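Local coordinates for protein endo-N-acetyl-beta-D-glucosaminidase (Hypocrea jecorina, PDB 4AC1) that hydrolyses N-linked glycans within their di-N-acetylchitobiose core, as a family 18 glycoside hydrolase responsible for deglycosylating the fungus's own cellulases, at residues A[19-22]-A[23-26]; A[140-143]-A[144-148]; A[269-272]-A[273-277]. All coordinates share one frame; numbering follows the deposited sequence.

In the fold
All three contacts are local, each made within one continuous run of chain in a barrel of parallel strands ringed by helices. Contact 1 comes first, where the loop after strand 4-9 turns into the short helix 24-27. Contact 2 closes helix 132-146 and leads toward strand 151-154; its centre is about 30 Å from that of contact 1. Contact 3 opens the last helix, 270-279. None nests in or crosses another, since each closes before the next begins. In space, however, contacts 1 and 3 touch: residues 24-25 pack on Trp-269 and Ala-272, bringing the early and late parts of the barrel together, while contact 2 lies across the chain's centre from contact 3.

Contact 1 (A[19-22]-A[23-26]); sequences PISM and LPLI
Leu-23 lays its side chain alongside the hydroxyl of Ser-21, where the loop after strand 4-9 turns into helix 24-27. Its CB lies 3.5 Å from Ser-21 OG. Leu-23 CG remains almost as near, 3.6 Å from that same OG, and at the tip Leu-23 CD1 is 4.0 Å from it. The second branch, CD2, instead approaches Met-22 CG at 4.4 Å, a light apolar touch.

The hydroxyl reaches this place because Ser-21 OG extends opposite its own N (chi1 -176°), beside its own carbonyl carbon and close to the next turn of chain. There it accepts a fairly straight bond (157°) from Leu-23 N, 3.1 Å away. This bond to the amide two residues on is an ST turn, and it is a capping bond on the turn that leads into the helix. Serine suits the place because its short arm brings an acceptor close to the backbone. A further turn follows as Leu-25 N binds Met-22 O at 3.2 Å, the donor standing 37° above the carbonyl plane. Between these two N-H donors sits Pro-24, which has none to offer; its CD rests 3.5 Å from Ser-21 O. Proline fits a first helical turn, where amide hydrogens have no preceding helical carbonyl to meet. The Met-22 side chain is buried against Leu-64 and Met-71 of helix 62-73.

Glu-67 takes both Ser-21 OG and Met-22 N through its two carboxylate oxygens. The serine hydroxyl therefore accepts from the backbone and presumably donates to the carboxylate, which would polarise it and make it a stronger acceptor for the capping bond.

Contact 2 (A[140-143]-A[144-148]); sequences ARLR and ADFGP
Leu-142 and Phe-146 form the packed inner side of this last stretch of helix 132-146, while Arg-141 and Asp-145 meet on a wetter side. The leucine methyl CD2 approaches the ring of Phe-146 at CE2, 3.9 Å away, and the ring turns its edge to Leu-142 O. That carbonyl accepts the regular helical bond from Phe-146 N. Helix 100-116 packs against both residues, with Tyr-107 on the leucine and Ile-114 on the phenylalanine, whose ring also stacks with Phe-150. Branched and aromatic side chains suit this side, where one helix is laid on another.

In the outer pair, Arg-141 bends at chi2 (62°), which brings its NE forward along the helix to a salt bridge with Asp-145. NE lies 2.9 Å from Asp-145 OD2, on the syn side but tilted out of the carboxylate plane. The two flat groups stand 75° apart. A water joins them at the outer end, taking a bond from Arg-141 NH2 and donating to Asp-145 OD2 at 2.8 Å. With Tyr-107 OH as well, OD2 has three polar partners, while Glu-104 balances the arginine through NH1.

The chain leaves the helix at Gly-147, whose backbone angles (phi 87°) call for glycine, since a CB would press on Phe-146 O. Its N makes a weak 3.1 Å bond to Arg-143 O. In one of two modelled conformers, hence less certainly, Arg-143 NH1 reaches forward to Gly-147 O at 2.7 Å, in the carbonyl plane on a lone pair. There NH1 also bonds Phe-150 O, and NH2 binds Asp-184 (salt bridge) and Asp-182 O.

This glycine-terminated end belongs to the beta-alpha-beta crossover of strand 121-125, helix 132-146 and strand 151-154, the repeating element of a family 18 (beta/alpha)8 barrel.

Contact 3 (A[269-272]-A[273-277]); sequences WEWA and QIVTV. Unlike the reference sequence in segment 273-277: Val-277 (reference Glu). With ZN (zinc ion), chain H.
Trp-271 swings its indole away from its own N (chi1 -176°), and Val-275, one turn on, holds CG2 opposite its carbonyl carbon; together these torsions set the methyl over the ring. This is the start of helix 270-279, the closing helix of a (beta/alpha)8 barrel. The contact is a CH-pi interaction: Val-275 CG2 sits 3.7 Å from the centroid of the six-membered ring of Trp-271, only 14° off its normal. A broad aromatic and a branched aliphatic suit this buried side, where both press on Leu-5 and Val-252 of the barrel strands.

The outward side is polar. Gln-273 runs beside Trp-269, pointing the same way, its amide nearly upright to the indole and its OE1 at the ring edge, 3.9 Å from CD1. A water accepts from Gln-273 NE2 at 3.0 Å and only weakly from Trp-269 NE1; NE2 also bonds Lys-29 O. OE1 lies 3.5 Å from Glu-270 CG, with the glutamate carboxylate turned almost parallel to the amide.

Glu-270 extends beyond CG to bind zinc through OE2 at 2.1 Å. Glu-267 and four waters complete the coordination, and one of those waters donates to Glu-270 OE1 at 2.6 Å, so OE2 alone of this carboxylate binds the metal, while OE1 holds one of its waters.

Farther along, Thr-276 suits the buried helix because its hydroxyl can bond back to the backbone. Ala-272 O receives two bonds from this one residue: Thr-276 N at 2.9 Å from one face of the carbonyl plane and Thr-276 OG1 at 2.8 Å from the opposite face.

Contact 1 (A[19-22]-A[23-26])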
loop_
_atom_site.group_PDB
_atom_site.type_symbol
_atom_site.label_atom_id
_atom_site.label_comp_id
_atom_site.label_asym_id
_atom_site.label_seq_id
_atom_site.Cartn_x
_atom_site.Cartn_y
_atom_site.Cartn_z
ATOM N N PRO A 19 5.820 -21.511 1.652
ATOM C CA PRO A 19 5.219 -20.355 0.983
ATOM C C PRO A 19 3.710 -20.322 1.122
ATOM O O PRO A 19 3.051 -21.353 1.036
ATOM C CB PRO A 19 5.607 -20.542 -0.491
ATOM C CG PRO A 19 6.871 -21.334 -0.447
ATOM C CD PRO A 19 6.737 -22.240 0.760
ATOM N N ILE A 20 3.189 -19.123 1.355
ATOM C CA ILE A 20 1.757 -18.853 1.319
ATOM C C ILE A 20 1.428 -18.405 -0.098
ATOM O O ILE A 20 2.004 -17.434 -0.590
ATOM C CB ILE A 20 1.387 -17.768 2.354
ATOM C CG1 ILE A 20 1.606 -18.319 3.770
ATOM C CG2 ILE A 20 -0.073 -17.313 2.186
ATOM C CD1 ILE A 20 1.676 -17.270 4.840
ATOM N N SER A 21 0.542 -19.127 -0.771
ATOM C CA SER A 21 0.177 -18.771 -2.124
ATOM C C SER A 21 -0.685 -17.514 -2.135
ATOM O O SER A 21 -1.604 -17.375 -1.312
ATOM C CB SER A 21 -0.594 -19.909 -2.788
ATOM O OG SER A 21 -0.865 -19.580 -4.135
ATOM N N MET A 22 -0.394 -16.620 -3.086
ATOM C CA MET A 22 -1.244 -15.467 -3.343
ATOM C C MET A 22 -2.361 -15.783 -4.330
ATOM O O MET A 22 -3.280 -14.977 -4.495
ATOM C CB MET A 22 -0.437 -14.268 -3.835
ATOM C CG MET A 22 0.285 -14.498 -5.160
ATOM S SD MET A 22 1.316 -13.109 -5.685
ATOM C CE MET A 22 2.694 -13.191 -4.528
ATOM N N LEU A 23 -2.303 -16.955 -4.962
ATOM C CA LEU A 23 -3.201 -17.268 -6.074
ATOM C C LEU A 23 -4.690 -17.446 -5.742
ATOM O O LEU A 23 -5.521 -17.215 -6.623
ATOM C CB LEU A 23 -2.686 -18.449 -6.916
ATOM C CG LEU A 23 -1.272 -18.259 -7.485
ATOM C CD1 LEU A 23 -0.816 -19.541 -8.142
ATOM C CD2 LEU A 23 -1.197 -17.086 -8.451
ATOM N N PRO A 24 -5.043 -17.829 -4.488
ATOM C CA PRO A 24 -6.484 -17.902 -4.209
ATOM C C PRO A 24 -7.208 -16.581 -4.450
ATOM O O PRO A 24 -8.399 -16.575 -4.718
ATOM C CB PRO A 24 -6.527 -18.282 -2.732
ATOM C CG PRO A 24 -5.292 -19.124 -2.556
ATOM C CD PRO A 24 -4.249 -18.383 -3.368
ATOM N N LEU A 25 -6.480 -15.469 -4.391
ATOM C CA LEU A 25 -7.060 -14.159 -4.655
ATOM C C LEU A 25 -7.563 -13.990 -6.082
ATOM O O LEU A 25 -8.390 -13.105 -6.344
ATOM C CB LEU A 25 -6.055 -13.051 -4.326
ATOM C CG LEU A 25 -5.819 -12.843 -2.834
ATOM C CD1 LEU A 25 -4.586 -11.999 -2.618
ATOM C CD2 LEU A 25 -7.048 -12.201 -2.169
ATOM N N ILE A 26 -7.075 -14.830 -7.002
ATOM C CA ILE A 26 -7.579 -14.818 -8.381
ATOM C C ILE A 26 -8.329 -16.080 -8.779
ATOM O O ILE A 26 -8.998 -16.087 -9.813
ATOM C CB ILE A 26 -6.474 -14.512 -9.456
ATOM C CG1 ILE A 26 -5.354 -15.561 -9.416
ATOM C CG2 ILE A 26 -5.957 -13.080 -9.302
ATOM C CD1 ILE A 26 -4.464 -15.602 -10.653
#

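Contact 2 (A[140-143]-A[144-148])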
loop_
_atom_site.group_PDB
_atom_site.type_symbol
_atom_site.label_atom_id
_atom_site.label_comp_id
_atom_site.label_asym_id
_atom_site.label_seq_id
_atom_site.Cartn_x
_atom_site.Cartn_y
_atom_site.Cartn_z
ATOM N N ALA A 140 9.386 12.476 -7.592
ATOM C CA ALA A 140 9.695 13.062 -8.891
ATOM C C ALA A 140 10.692 12.232 -9.702
ATOM O O ALA A 140 10.552 12.089 -10.917
ATOM C CB ALA A 140 10.195 14.508 -8.733
ATOM N N ARG A 141 11.691 11.688 -9.018
ATOM C CA ARG A 141 12.710 10.866 -9.651
ATOM C C ARG A 141 12.132 9.533 -10.136
ATOM O O ARG A 141 12.425 9.108 -11.261
ATOM C CB ARG A 141 13.904 10.634 -8.715
ATOM C CG ARG A 141 14.991 9.737 -9.283
ATOM C CD ARG A 141 15.644 10.280 -10.544
ATOM N NE ARG A 141 16.727 9.385 -10.942
ATOM C CZ ARG A 141 17.941 9.405 -10.400
ATOM N NH1 ARG A 141 18.236 10.300 -9.464
ATOM N NH2 ARG A 141 18.861 8.533 -10.796
ATOM N N LEU A 142 11.305 8.894 -9.302
ATOM C CA LEU A 142 10.609 7.668 -9.726
ATOM C C LEU A 142 9.758 7.926 -10.959
ATOM O O LEU A 142 9.782 7.148 -11.916
ATOM C CB LEU A 142 9.744 7.120 -8.591
ATOM C CG LEU A 142 10.471 6.329 -7.499
ATOM C CD1 LEU A 142 9.545 6.133 -6.310
ATOM C CD2 LEU A 142 10.967 4.979 -8.025
ATOM N N ARG A 143 9.006 9.029 -10.938
ATOM C CA ARG A 143 8.148 9.416 -12.054
ATOM C C ARG A 143 8.988 9.665 -13.317
ATOM O O ARG A 143 8.611 9.269 -14.425
ATOM C CB ARG A 143 7.329 10.654 -11.658
ATOM C CG ARG A 143 6.166 11.016 -12.567
ATOM C CD ARG A 143 5.300 9.812 -12.909
ATOM N NE ARG A 143 4.384 9.405 -11.837
ATOM C CZ ARG A 143 3.764 8.230 -11.839
ATOM N NH1 ARG A 143 3.990 7.384 -12.831
ATOM N NH2 ARG A 143 2.938 7.896 -10.860
ATOM N N ALA A 144 10.119 10.334 -13.141
ATOM C CA ALA A 144 11.027 10.616 -14.249
ATOM C C ALA A 144 11.586 9.337 -14.871
ATOM O O ALA A 144 11.587 9.193 -16.092
ATOM C CB ALA A 144 12.171 11.552 -13.802
ATOM N N ASP A 145 12.028 8.403 -14.032
ATOM C CA ASP A 145 12.672 7.184 -14.521
ATOM C C ASP A 145 11.726 6.121 -15.061
ATOM O O ASP A 145 12.082 5.383 -15.986
ATOM C CB ASP A 145 13.535 6.551 -13.427
ATOM C CG ASP A 145 14.744 7.391 -13.075
ATOM O OD1 ASP A 145 15.014 8.411 -13.751
ATOM O OD2 ASP A 145 15.447 7.014 -12.123
ATOM N N PHE A 146 10.538 6.027 -14.474
ATOM C CA PHE A 146 9.626 4.921 -14.798
ATOM C C PHE A 146 8.431 5.293 -15.669
ATOM O O PHE A 146 7.666 4.405 -16.067
ATOM C CB PHE A 146 9.192 4.166 -13.534
ATOM C CG PHE A 146 10.294 3.347 -12.934
ATOM C CD1 PHE A 146 10.629 2.106 -13.463
ATOM C CD2 PHE A 146 11.022 3.834 -11.864
ATOM C CE1 PHE A 146 11.664 1.361 -12.917
ATOM C CE2 PHE A 146 12.050 3.088 -11.310
ATOM C CZ PHE A 146 12.378 1.850 -11.844
ATOM N N GLY A 147 8.260 6.575 -15.976
ATOM C CA GLY A 147 7.174 6.987 -16.851
ATOM C C GLY A 147 5.858 7.256 -16.141
ATOM O O GLY A 147 5.703 7.014 -14.925
ATOM N N PRO A 148 4.886 7.772 -16.889
ATOM C CA PRO A 148 3.650 8.265 -16.312
ATOM C C PRO A 148 2.693 7.151 -15.884
ATOM O O PRO A 148 1.787 7.430 -15.103
ATOM C CB PRO A 148 3.031 9.090 -17.457
ATOM C CG PRO A 148 3.634 8.503 -18.699
ATOM C CD PRO A 148 5.015 8.123 -18.316
HETATM O O HOH W 1 18.078 6.366 -12.609
#

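Contact 3 (A[269-272]-A[273-277])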
loop_
_atom_site.group_PDB
_atom_site.type_symbol
_atom_site.label_atom_id
_atom_site.label_comp_id
_atom_site.label_asym_id
_atom_site.label_seq_id
_atom_site.Cartn_x
_atom_site.Cartn_y
_atom_site.Cartn_z
ATOM N N TRP A 269 -8.535 -15.542 1.747
ATOM C CA TRP A 269 -9.168 -14.907 0.579
ATOM C C TRP A 269 -10.619 -14.504 0.816
ATOM O O TRP A 269 -11.183 -13.737 0.026
ATOM C CB TRP A 269 -9.118 -15.845 -0.629
ATOM C CG TRP A 269 -9.729 -17.170 -0.320
ATOM C CD1 TRP A 269 -11.054 -17.479 -0.349
ATOM C CD2 TRP A 269 -9.044 -18.355 0.103
ATOM N NE1 TRP A 269 -11.239 -18.796 0.018
ATOM C CE2 TRP A 269 -10.023 -19.357 0.301
ATOM C CE3 TRP A 269 -7.701 -18.668 0.342
ATOM C CZ2 TRP A 269 -9.699 -20.660 0.709
ATOM C CZ3 TRP A 269 -7.374 -19.966 0.732
ATOM C CH2 TRP A 269 -8.374 -20.941 0.921
ATOM N N GLU A 270 -11.241 -15.008 1.887
ATOM C CA GLU A 270 -12.637 -14.673 2.132
ATOM C C GLU A 270 -12.843 -13.177 2.373
ATOM O O GLU A 270 -13.864 -12.626 1.963
ATOM C CB GLU A 270 -13.234 -15.509 3.257
ATOM C CG GLU A 270 -13.420 -16.961 2.857
ATOM C CD GLU A 270 -14.000 -17.819 3.955
ATOM O OE1 GLU A 270 -14.081 -17.346 5.102
ATOM O OE2 GLU A 270 -14.363 -18.990 3.671
ATOM N N TRP A 271 -11.860 -12.522 2.998
ATOM C CA TRP A 271 -11.893 -11.077 3.167
ATOM C C TRP A 271 -12.101 -10.375 1.819
ATOM O O TRP A 271 -12.989 -9.550 1.677
ATOM C CB TRP A 271 -10.590 -10.593 3.816
ATOM C CG TRP A 271 -10.560 -9.119 4.119
ATOM C CD1 TRP A 271 -10.988 -8.517 5.267
ATOM C CD2 TRP A 271 -10.081 -8.072 3.265
ATOM N NE1 TRP A 271 -10.805 -7.160 5.186
ATOM C CE2 TRP A 271 -10.246 -6.858 3.967
ATOM C CE3 TRP A 271 -9.523 -8.042 1.979
ATOM C CZ2 TRP A 271 -9.886 -5.627 3.420
ATOM C CZ3 TRP A 271 -9.156 -6.810 1.441
ATOM C CH2 TRP A 271 -9.327 -5.621 2.163
ATOM N N ALA A 272 -11.278 -10.728 0.827
ATOM C CA ALA A 272 -11.389 -10.113 -0.496
ATOM C C ALA A 272 -12.722 -10.388 -1.176
ATOM O O ALA A 272 -13.213 -9.537 -1.900
ATOM C CB ALA A 272 -10.224 -10.529 -1.392
ATOM N N GLN A 273 -13.297 -11.568 -0.941
ATOM C CA GLN A 273 -14.656 -11.862 -1.408
ATOM C C GLN A 273 -15.700 -10.926 -0.786
ATOM O O GLN A 273 -16.515 -10.341 -1.484
ATOM C CB GLN A 273 -15.020 -13.318 -1.105
ATOM C CG GLN A 273 -14.208 -14.343 -1.870
ATOM C CD GLN A 273 -14.531 -15.766 -1.480
ATOM O OE1 GLN A 273 -14.658 -16.081 -0.297
ATOM N NE2 GLN A 273 -14.613 -16.645 -2.468
ATOM N N ILE A 274 -15.641 -10.766 0.534
ATOM C CA ILE A 274 -16.563 -9.881 1.239
ATOM C C ILE A 274 -16.418 -8.434 0.778
ATOM O O ILE A 274 -17.407 -7.746 0.504
ATOM C CB ILE A 274 -16.384 -10.011 2.777
ATOM C CG1 ILE A 274 -16.869 -11.394 3.226
ATOM C CG2 ILE A 274 -17.121 -8.894 3.520
ATOM C CD1 ILE A 274 -16.771 -11.656 4.697
ATOM N N VAL A 275 -15.177 -7.966 0.677
ATOM C CA VAL A 275 -14.955 -6.580 0.253
ATOM C C VAL A 275 -15.320 -6.364 -1.217
ATOM O O VAL A 275 -15.762 -5.291 -1.581
ATOM C CB VAL A 275 -13.530 -6.083 0.614
ATOM C CG1 VAL A 275 -13.345 -4.644 0.214
ATOM C CG2 VAL A 275 -13.320 -6.207 2.101
ATOM N N THR A 276 -15.158 -7.392 -2.045
ATOM C CA THR A 276 -15.661 -7.328 -3.418
ATOM C C THR A 276 -17.189 -7.152 -3.437
ATOM O O THR A 276 -17.716 -6.345 -4.221
ATOM C CB THR A 276 -15.228 -8.547 -4.246
ATOM O OG1 THR A 276 -13.800 -8.539 -4.402
ATOM C CG2 THR A 276 -15.868 -8.518 -5.635
ATOM N N VAL A 277 -17.903 -7.872 -2.564
ATOM C CA VAL A 277 -19.360 -7.687 -2.492
ATOM C C VAL A 277 -19.724 -6.267 -2.041
ATOM O O VAL A 277 -20.723 -5.700 -2.491
ATOM C CB VAL A 277 -20.078 -8.713 -1.590
ATOM C CG1 VAL A 277 -21.592 -8.566 -1.737
ATOM C CG2 VAL A 277 -19.710 -10.127 -1.948
HETATM ZN ZN ZN H . -14.957 -20.494 4.995
HETATM O O HOH W 2 -14.230 -19.489 -1.505
HETATM O O HOH W 3 -16.485 -14.732 1.701
HETATM O O HOH W 4 -14.751 -19.329 6.563
HETATM O O HOH W 5 -15.566 -22.078 6.231
HETATM O O HOH W 6 -15.363 -21.862 3.259
HETATM O O HOH W 7 -16.971 -19.902 4.833
#